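Local coordinates for putative membrane anchored protein (Corynebacterium diphtheriae, PDB 3LSO) that is of unknown function but is probably a membrane-anchored cell-surface protein built as an elongated chain of beta-rich domains, at residues Y378-P389 / G432-L443. Residues are numbered along the deposited sequence; the frame is centred on the assembly and turned at random.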
ATOM      1  N   TYR B 378     -16.444  -7.840 -48.783  1.00 13.93           N
ATOM      2  CA  TYR B 378     -15.120  -7.271 -49.039  1.00 13.89           C
ATOM      3  C   TYR B 378     -13.976  -8.116 -48.490  1.00 14.55           C
ATOM      4  O   TYR B 378     -13.944  -8.424 -47.313  1.00 14.15           O
ATOM      5  CB  TYR B 378     -14.990  -5.845 -48.476  1.00 13.84           C
ATOM      6  CG  TYR B 378     -16.005  -4.812 -48.940  1.00 11.41           C
ATOM      7  CD1 TYR B 378     -16.534  -4.838 -50.228  1.00  7.05           C
ATOM      8  CD2 TYR B 378     -16.399  -3.783 -48.086  1.00 10.58           C
ATOM      9  CE1 TYR B 378     -17.437  -3.902 -50.635  1.00  5.84           C
ATOM     10  CE2 TYR B 378     -17.312  -2.809 -48.502  1.00  8.03           C
ATOM     11  CZ  TYR B 378     -17.822  -2.891 -49.769  1.00  7.31           C
ATOM     12  OH  TYR B 378     -18.733  -1.958 -50.174  1.00  8.37           O
ATOM     13  N   ASP B 379     -13.023  -8.431 -49.358  1.00 15.65           N
ATOM     14  CA  ASP B 379     -11.845  -9.230 -49.031  1.00 17.19           C
ATOM     15  C   ASP B 379     -10.901  -8.402 -48.152  1.00 17.59           C
ATOM     16  O   ASP B 379     -10.405  -7.351 -48.600  1.00 18.61           O
ATOM     17  CB  ASP B 379     -11.152  -9.604 -50.361  1.00 17.78           C
ATOM     18  CG  ASP B 379     -10.064 -10.661 -50.221  1.00 20.01           C
ATOM     19  OD1 ASP B 379      -9.514 -10.854 -49.116  1.00 22.57           O
ATOM     20  OD2 ASP B 379      -9.746 -11.304 -51.248  1.00 23.25           O
ATOM     21  N   PRO B 380     -10.635  -8.849 -46.908  1.00 17.34           N
ATOM     22  CA  PRO B 380      -9.741  -8.120 -46.028  1.00 17.17           C
ATOM     23  C   PRO B 380      -8.297  -8.253 -46.458  1.00 17.47           C
ATOM     24  O   PRO B 380      -7.443  -7.521 -45.985  1.00 17.39           O
ATOM     25  CB  PRO B 380      -9.928  -8.823 -44.700  1.00 16.99           C
ATOM     26  CG  PRO B 380     -10.241 -10.175 -45.063  1.00 17.66           C
ATOM     27  CD  PRO B 380     -11.159 -10.043 -46.241  1.00 17.85           C
ATOM     28  N   GLU B 381      -8.023  -9.194 -47.342  1.00 18.14           N
ATOM     29  CA  GLU B 381      -6.691  -9.338 -47.915  1.00 19.12           C
ATOM     30  C   GLU B 381      -5.589  -9.327 -46.860  1.00 19.10           C
ATOM     31  O   GLU B 381      -4.652  -8.499 -46.917  1.00 19.60           O
ATOM     32  CB  GLU B 381      -6.442  -8.281 -48.976  1.00 18.96           C
ATOM     33  CG  GLU B 381      -7.151  -8.594 -50.269  1.00 21.79           C
ATOM     34  CD  GLU B 381      -7.036  -7.476 -51.287  1.00 24.98           C
ATOM     35  OE1 GLU B 381      -6.609  -6.356 -50.925  1.00 25.79           O
ATOM     36  OE2 GLU B 381      -7.394  -7.720 -52.458  1.00 26.92           O
ATOM     37  N   TRP B 382      -5.725 -10.269 -45.922  1.00 18.47           N
ATOM     38  CA  TRP B 382      -4.816 -10.449 -44.804  1.00 18.19           C
ATOM     39  C   TRP B 382      -3.463 -10.886 -45.279  1.00 19.54           C
ATOM     40  O   TRP B 382      -2.493 -10.686 -44.577  1.00 20.29           O
ATOM     41  CB  TRP B 382      -5.325 -11.530 -43.856  1.00 17.68           C
ATOM     42  CG  TRP B 382      -6.542 -11.188 -43.041  1.00 13.83           C
ATOM     43  CD1 TRP B 382      -7.788 -11.697 -43.197  1.00 12.75           C
ATOM     44  CD2 TRP B 382      -6.615 -10.269 -41.956  1.00 10.80           C
ATOM     45  NE1 TRP B 382      -8.643 -11.158 -42.282  1.00 13.09           N
ATOM     46  CE2 TRP B 382      -7.945 -10.279 -41.496  1.00 12.17           C
ATOM     47  CE3 TRP B 382      -5.682  -9.430 -41.325  1.00  9.96           C
ATOM     48  CZ2 TRP B 382      -8.374  -9.491 -40.412  1.00 11.62           C
ATOM     49  CZ3 TRP B 382      -6.097  -8.655 -40.258  1.00 10.40           C
ATOM     50  CH2 TRP B 382      -7.438  -8.690 -39.806  1.00 11.14           C
ATOM     51  N   LYS B 383      -3.396 -11.487 -46.464  1.00 20.81           N
ATOM     52  CA  LYS B 383      -2.159 -12.043 -46.979  1.00 21.68           C
ATOM     53  C   LYS B 383      -1.186 -10.935 -47.317  1.00 22.03           C
ATOM     54  O   LYS B 383      -0.026 -11.195 -47.645  1.00 23.13           O
ATOM     55  CB  LYS B 383      -2.428 -12.911 -48.217  1.00 22.24           C
ATOM     56  CG  LYS B 383      -2.589 -12.115 -49.519  1.00 23.90           C
ATOM     57  CD  LYS B 383      -3.571 -12.720 -50.500  1.00 26.53           C
ATOM     58  CE  LYS B 383      -3.767 -11.780 -51.691  1.00 29.03           C
ATOM     59  NZ  LYS B 383      -4.720 -12.303 -52.733  1.00 30.66           N
ATOM     60  N   ASN B 384      -1.643  -9.695 -47.270  1.00 22.19           N
ATOM     61  CA  ASN B 384      -0.744  -8.580 -47.585  1.00 22.61           C
ATOM     62  C   ASN B 384      -0.460  -7.749 -46.363  1.00 23.04           C
ATOM     63  O   ASN B 384       0.227  -6.723 -46.467  1.00 23.13           O
ATOM     64  CB  ASN B 384      -1.304  -7.648 -48.669  1.00 22.17           C
ATOM     65  CG  ASN B 384      -1.633  -8.358 -49.951  1.00 21.22           C
ATOM     66  OD1 ASN B 384      -0.950  -9.299 -50.380  1.00 20.14           O
ATOM     67  ND2 ASN B 384      -2.687  -7.889 -50.595  1.00 20.73           N
ATOM     68  N   GLU B 385      -1.029  -8.161 -45.227  1.00 23.13           N
ATOM     69  CA  GLU B 385      -0.735  -7.534 -43.948  1.00 23.59           C
ATOM     70  C   GLU B 385       0.502  -8.189 -43.416  1.00 23.88           C
ATOM     71  O   GLU B 385       0.771  -9.349 -43.723  1.00 24.05           O
ATOM     72  CB  GLU B 385      -1.869  -7.737 -42.967  1.00 23.18           C
ATOM     73  CG  GLU B 385      -3.162  -7.164 -43.429  1.00 25.14           C
ATOM     74  CD  GLU B 385      -3.067  -5.681 -43.712  1.00 28.52           C
ATOM     75  OE1 GLU B 385      -2.870  -4.915 -42.743  1.00 27.88           O
ATOM     76  OE2 GLU B 385      -3.198  -5.286 -44.903  1.00 30.11           O
ATOM     77  N   SER B 386       1.266  -7.460 -42.621  1.00 24.61           N
ATOM     78  CA  SER B 386       2.493  -8.031 -42.107  1.00 25.84           C
ATOM     79  C   SER B 386       2.195  -8.945 -40.925  1.00 26.19           C
ATOM     80  O   SER B 386       2.856  -9.958 -40.739  1.00 26.60           O
ATOM     81  CB  SER B 386       3.504  -6.956 -41.734  1.00 25.97           C
ATOM     82  OG  SER B 386       3.160  -6.378 -40.496  1.00 27.39           O
ATOM     83  N   LYS B 387       1.192  -8.606 -40.137  1.00 26.34           N
ATOM     84  CA  LYS B 387       0.830  -9.504 -39.075  1.00 27.01           C
ATOM     85  C   LYS B 387      -0.488 -10.139 -39.435  1.00 26.11           C
ATOM     86  O   LYS B 387      -1.470  -9.416 -39.576  1.00 26.86           O
ATOM     87  CB  LYS B 387       0.736  -8.752 -37.754  1.00 27.82           C
ATOM     88  CG  LYS B 387       1.196  -9.601 -36.564  1.00 31.95           C
ATOM     89  CD  LYS B 387       1.428  -8.766 -35.296  1.00 36.62           C
ATOM     90  CE  LYS B 387       2.466  -7.633 -35.481  1.00 37.99           C
ATOM     91  NZ  LYS B 387       2.405  -6.656 -34.338  1.00 38.08           N
ATOM     92  N   LYS B 388      -0.508 -11.471 -39.582  1.00 24.98           N
ATOM     93  CA  LYS B 388      -1.664 -12.222 -40.133  1.00 23.63           C
ATOM     94  C   LYS B 388      -2.355 -13.061 -39.074  1.00 22.75           C
ATOM     95  O   LYS B 388      -1.696 -13.587 -38.166  1.00 22.59           O
ATOM     96  CB  LYS B 388      -1.231 -13.171 -41.272  1.00 23.22           C
ATOM     97  CG  LYS B 388      -0.585 -12.485 -42.460  1.00 25.57           C
ATOM     98  CD  LYS B 388       0.365 -13.404 -43.245  1.00 28.38           C
ATOM     99  CE  LYS B 388       1.174 -12.644 -44.346  1.00 28.36           C
ATOM    100  NZ  LYS B 388       2.463 -12.056 -43.867  1.00 27.05           N
ATOM    101  N   PRO B 389      -3.674 -13.258 -39.218  1.00 21.98           N
ATOM    102  CA  PRO B 389      -4.398 -14.215 -38.365  1.00 21.35           C
ATOM    103  C   PRO B 389      -3.808 -15.609 -38.551  1.00 20.95           C
ATOM    104  O   PRO B 389      -3.230 -15.877 -39.602  1.00 20.98           O
ATOM    105  CB  PRO B 389      -5.819 -14.202 -38.930  1.00 21.63           C
ATOM    106  CG  PRO B 389      -5.862 -13.017 -39.904  1.00 22.17           C
ATOM    107  CD  PRO B 389      -4.477 -12.824 -40.374  1.00 21.80           C
ATOM    108  N   GLY B 432      -9.744 -10.045 -34.593  1.00 17.24           N
ATOM    109  CA  GLY B 432      -9.388  -9.561 -35.932  1.00 17.61           C
ATOM    110  C   GLY B 432     -10.494  -8.598 -36.364  1.00 18.35           C
ATOM    111  O   GLY B 432     -11.674  -8.882 -36.136  1.00 18.89           O
ATOM    112  N   VAL B 433     -10.140  -7.443 -36.933  1.00 17.81           N
ATOM    113  CA  VAL B 433     -11.162  -6.528 -37.425  1.00 17.85           C
ATOM    114  C   VAL B 433     -10.787  -5.970 -38.776  1.00 17.53           C
ATOM    115  O   VAL B 433      -9.618  -5.717 -39.053  1.00 17.30           O
ATOM    116  CB  VAL B 433     -11.407  -5.356 -36.477  1.00 17.68           C
ATOM    117  CG1 VAL B 433     -11.852  -5.871 -35.179  1.00 20.55           C
ATOM    118  CG2 VAL B 433     -10.127  -4.596 -36.250  1.00 18.40           C
ATOM    119  N   TYR B 434     -11.795  -5.762 -39.607  1.00 16.89           N
ATOM    120  CA  TYR B 434     -11.614  -5.082 -40.874  1.00 16.52           C
ATOM    121  C   TYR B 434     -12.839  -4.200 -40.914  1.00 16.86           C
ATOM    122  O   TYR B 434     -13.975  -4.729 -40.914  1.00 16.85           O
ATOM    123  CB  TYR B 434     -11.607  -6.092 -42.029  1.00 16.07           C
ATOM    124  CG  TYR B 434     -11.620  -5.511 -43.412  1.00 15.82           C
ATOM    125  CD1 TYR B 434     -10.874  -4.358 -43.726  1.00 17.27           C
ATOM    126  CD2 TYR B 434     -12.356  -6.121 -44.437  1.00 15.87           C
ATOM    127  CE1 TYR B 434     -10.891  -3.814 -45.021  1.00 15.67           C
ATOM    128  CE2 TYR B 434     -12.373  -5.589 -45.749  1.00 16.13           C
ATOM    129  CZ  TYR B 434     -11.642  -4.443 -46.012  1.00 16.76           C
ATOM    130  OH  TYR B 434     -11.629  -3.929 -47.263  1.00 19.95           O
ATOM    131  N   LYS B 435     -12.616  -2.875 -40.912  1.00 16.04           N
ATOM    132  CA  LYS B 435     -13.692  -1.899 -40.717  1.00 14.84           C
ATOM    133  C   LYS B 435     -13.305  -0.559 -41.274  1.00 14.89           C
ATOM    134  O   LYS B 435     -12.129  -0.344 -41.594  1.00 15.13           O
ATOM    135  CB  LYS B 435     -13.992  -1.747 -39.224  1.00 14.80           C
ATOM    136  CG  LYS B 435     -12.885  -1.089 -38.410  1.00 12.40           C
ATOM    137  CD  LYS B 435     -13.090  -1.311 -36.933  1.00 11.05           C
ATOM    138  CE  LYS B 435     -12.094  -0.485 -36.139  1.00 13.27           C
ATOM    139  NZ  LYS B 435     -12.376  -0.532 -34.680  1.00 14.77           N
ATOM    140  N   TYR B 436     -14.280   0.349 -41.343  1.00 14.54           N
ATOM    141  CA  TYR B 436     -14.094   1.734 -41.820  1.00 15.26           C
ATOM    142  C   TYR B 436     -14.084   1.875 -43.330  1.00 16.06           C
ATOM    143  O   TYR B 436     -13.620   0.966 -44.040  1.00 16.58           O
ATOM    144  CB  TYR B 436     -12.814   2.394 -41.289  1.00 14.56           C
ATOM    145  CG  TYR B 436     -12.756   2.525 -39.798  1.00 14.92           C
ATOM    146  CD1 TYR B 436     -13.893   2.328 -39.016  1.00 14.68           C
ATOM    147  CD2 TYR B 436     -11.564   2.858 -39.166  1.00 15.87           C
ATOM    148  CE1 TYR B 436     -13.836   2.442 -37.642  1.00 16.75           C
ATOM    149  CE2 TYR B 436     -11.491   3.001 -37.787  1.00 17.02           C
ATOM    150  CZ  TYR B 436     -12.634   2.786 -37.027  1.00 18.18           C
ATOM    151  OH  TYR B 436     -12.583   2.915 -35.657  1.00 19.25           O
ATOM    152  N   SER B 437     -14.619   3.021 -43.785  1.00 15.98           N
ATOM    153  CA  SER B 437     -14.500   3.551 -45.140  1.00 15.39           C
ATOM    154  C   SER B 437     -13.033   3.591 -45.555  1.00 15.44           C
ATOM    155  O   SER B 437     -12.648   2.942 -46.515  1.00 15.93           O
ATOM    156  CB  SER B 437     -15.063   4.982 -45.123  1.00 16.05           C
ATOM    157  OG  SER B 437     -15.682   5.385 -46.336  1.00 15.80           O
ATOM    158  N   ASN B 438     -12.224   4.407 -44.873  1.00 15.90           N
ATOM    159  CA  ASN B 438     -10.771   4.374 -45.034  1.00 16.12           C
ATOM    160  C   ASN B 438     -10.369   3.171 -44.217  1.00 16.60           C
ATOM    161  O   ASN B 438     -10.158   3.281 -42.994  1.00 17.22           O
ATOM    162  CB  ASN B 438     -10.106   5.648 -44.507  1.00 15.59           C
ATOM    163  CG  ASN B 438      -8.697   5.873 -45.093  1.00 18.23           C
ATOM    164  OD1 ASN B 438      -7.897   4.945 -45.163  1.00 20.30           O
ATOM    165  ND2 ASN B 438      -8.389   7.127 -45.518  1.00 20.75           N
ATOM    166  N   SER B 439     -10.280   2.026 -44.882  1.00 16.78           N
ATOM    167  CA  SER B 439     -10.448   0.737 -44.199  1.00 17.36           C
ATOM    168  C   SER B 439      -9.218   0.237 -43.431  1.00 18.01           C
ATOM    169  O   SER B 439      -8.152   0.056 -44.017  1.00 19.73           O
ATOM    170  CB  SER B 439     -10.874  -0.325 -45.208  1.00 16.85           C
ATOM    171  OG  SER B 439      -9.810  -0.676 -46.063  1.00 16.03           O
ATOM    172  N   LEU B 440      -9.345  -0.010 -42.139  1.00 17.22           N
ATOM    173  CA  LEU B 440      -8.214  -0.584 -41.448  1.00 17.17           C
ATOM    174  C   LEU B 440      -8.391  -2.075 -41.162  1.00 17.53           C
ATOM    175  O   LEU B 440      -9.500  -2.604 -41.184  1.00 17.91           O
ATOM    176  CB  LEU B 440      -7.876   0.203 -40.176  1.00 17.12           C
ATOM    177  CG  LEU B 440      -8.690   0.147 -38.878  1.00 17.04           C
ATOM    178  CD1 LEU B 440      -8.586  -1.194 -38.157  1.00 14.71           C
ATOM    179  CD2 LEU B 440      -8.230   1.261 -37.949  1.00 16.64           C
ATOM    180  N   LYS B 441      -7.278  -2.736 -40.892  1.00 17.84           N
ATOM    181  CA  LYS B 441      -7.250  -4.144 -40.564  1.00 18.69           C
ATOM    182  C   LYS B 441      -6.355  -4.252 -39.341  1.00 19.22           C
ATOM    183  O   LYS B 441      -5.261  -3.665 -39.310  1.00 19.61           O
ATOM    184  CB  LYS B 441      -6.666  -4.967 -41.732  1.00 19.03           C
ATOM    185  CG  LYS B 441      -7.386  -4.802 -43.089  1.00 19.22           C
ATOM    186  CD  LYS B 441      -6.428  -4.869 -44.284  1.00 18.93           C
ATOM    187  CE  LYS B 441      -7.097  -4.328 -45.540  1.00 21.18           C
ATOM    188  NZ  LYS B 441      -6.677  -5.029 -46.783  1.00 24.74           N
ATOM    189  N   ASP B 442      -6.800  -4.986 -38.333  1.00 19.49           N
ATOM    190  CA  ASP B 442      -6.074  -5.031 -37.080  1.00 20.33           C
ATOM    191  C   ASP B 442      -6.338  -6.335 -36.317  1.00 20.32           C
ATOM    192  O   ASP B 442      -7.420  -6.951 -36.457  1.00 20.97           O
ATOM    193  CB  ASP B 442      -6.507  -3.839 -36.242  1.00 20.87           C
ATOM    194  CG  ASP B 442      -5.496  -3.464 -35.162  1.00 24.70           C
ATOM    195  OD1 ASP B 442      -4.473  -4.196 -35.002  1.00 24.32           O
ATOM    196  OD2 ASP B 442      -5.747  -2.408 -34.485  1.00 29.04           O
ATOM    197  N   LEU B 443      -5.349  -6.767 -35.528  1.00 19.35           N
ATOM    198  CA  LEU B 443      -5.534  -7.851 -34.575  1.00 18.17           C
ATOM    199  C   LEU B 443      -5.280  -7.263 -33.203  1.00 18.85           C
ATOM    200  O   LEU B 443      -4.205  -6.705 -32.945  1.00 19.10           O
ATOM    201  CB  LEU B 443      -4.604  -9.006 -34.869  1.00 17.10           C
ATOM    202  CG  LEU B 443      -4.959  -9.789 -36.133  1.00 16.69           C
ATOM    203  CD1 LEU B 443      -3.750 -10.500 -36.695  1.00 15.32           C
ATOM    204  CD2 LEU B 443      -6.103 -10.792 -35.920  1.00 16.79           C
TER
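Pro380 and Trp382 of the loop before strand 394-398 pack on a beta hairpin, formed by antiparallel strands 425-435 and 440-453, through side chains that point at the loop: Tyr434, Lys441 and Leu443. Pro380 lays its CA over one face of the Tyr434 ring, 3.9 Å from the centroid, a CH-pi contact suited to proline's rigid, polarised C-H groups. The phenol reaches it because its CG stands anti to the backbone N (chi1 172°). Trp382 brings its six-membered ring to the hairpin, with CZ3 4.0 Å from Lys441 CB. Pro389 and Pro380 sandwich this indole, Pro389 CG over its centre and Pro380 CB on the opposite face, while Glu339 of neighbouring strand 335-343 accepts from NE1 of this buried tryptophan. Leu443 packs its CD1 against the Lys388-Pro389 peptide, 3.7 Å from Pro389 N. Lysine suits position 441 because its long chain passes the indole before its ammonium reaches the Pro380 carbonyl. Glu385 crosses the Lys441 chain at about a right angle and adds a long salt bridge, Glu385 OE2 to Lys441 NZ 4.0 Å. An Asx turn, Glu381 N to Asp379 OD1, brackets Pro380, whose O accepts from Lys441 NZ at 2.7 Å, the donor 51° out of the carbonyl plane.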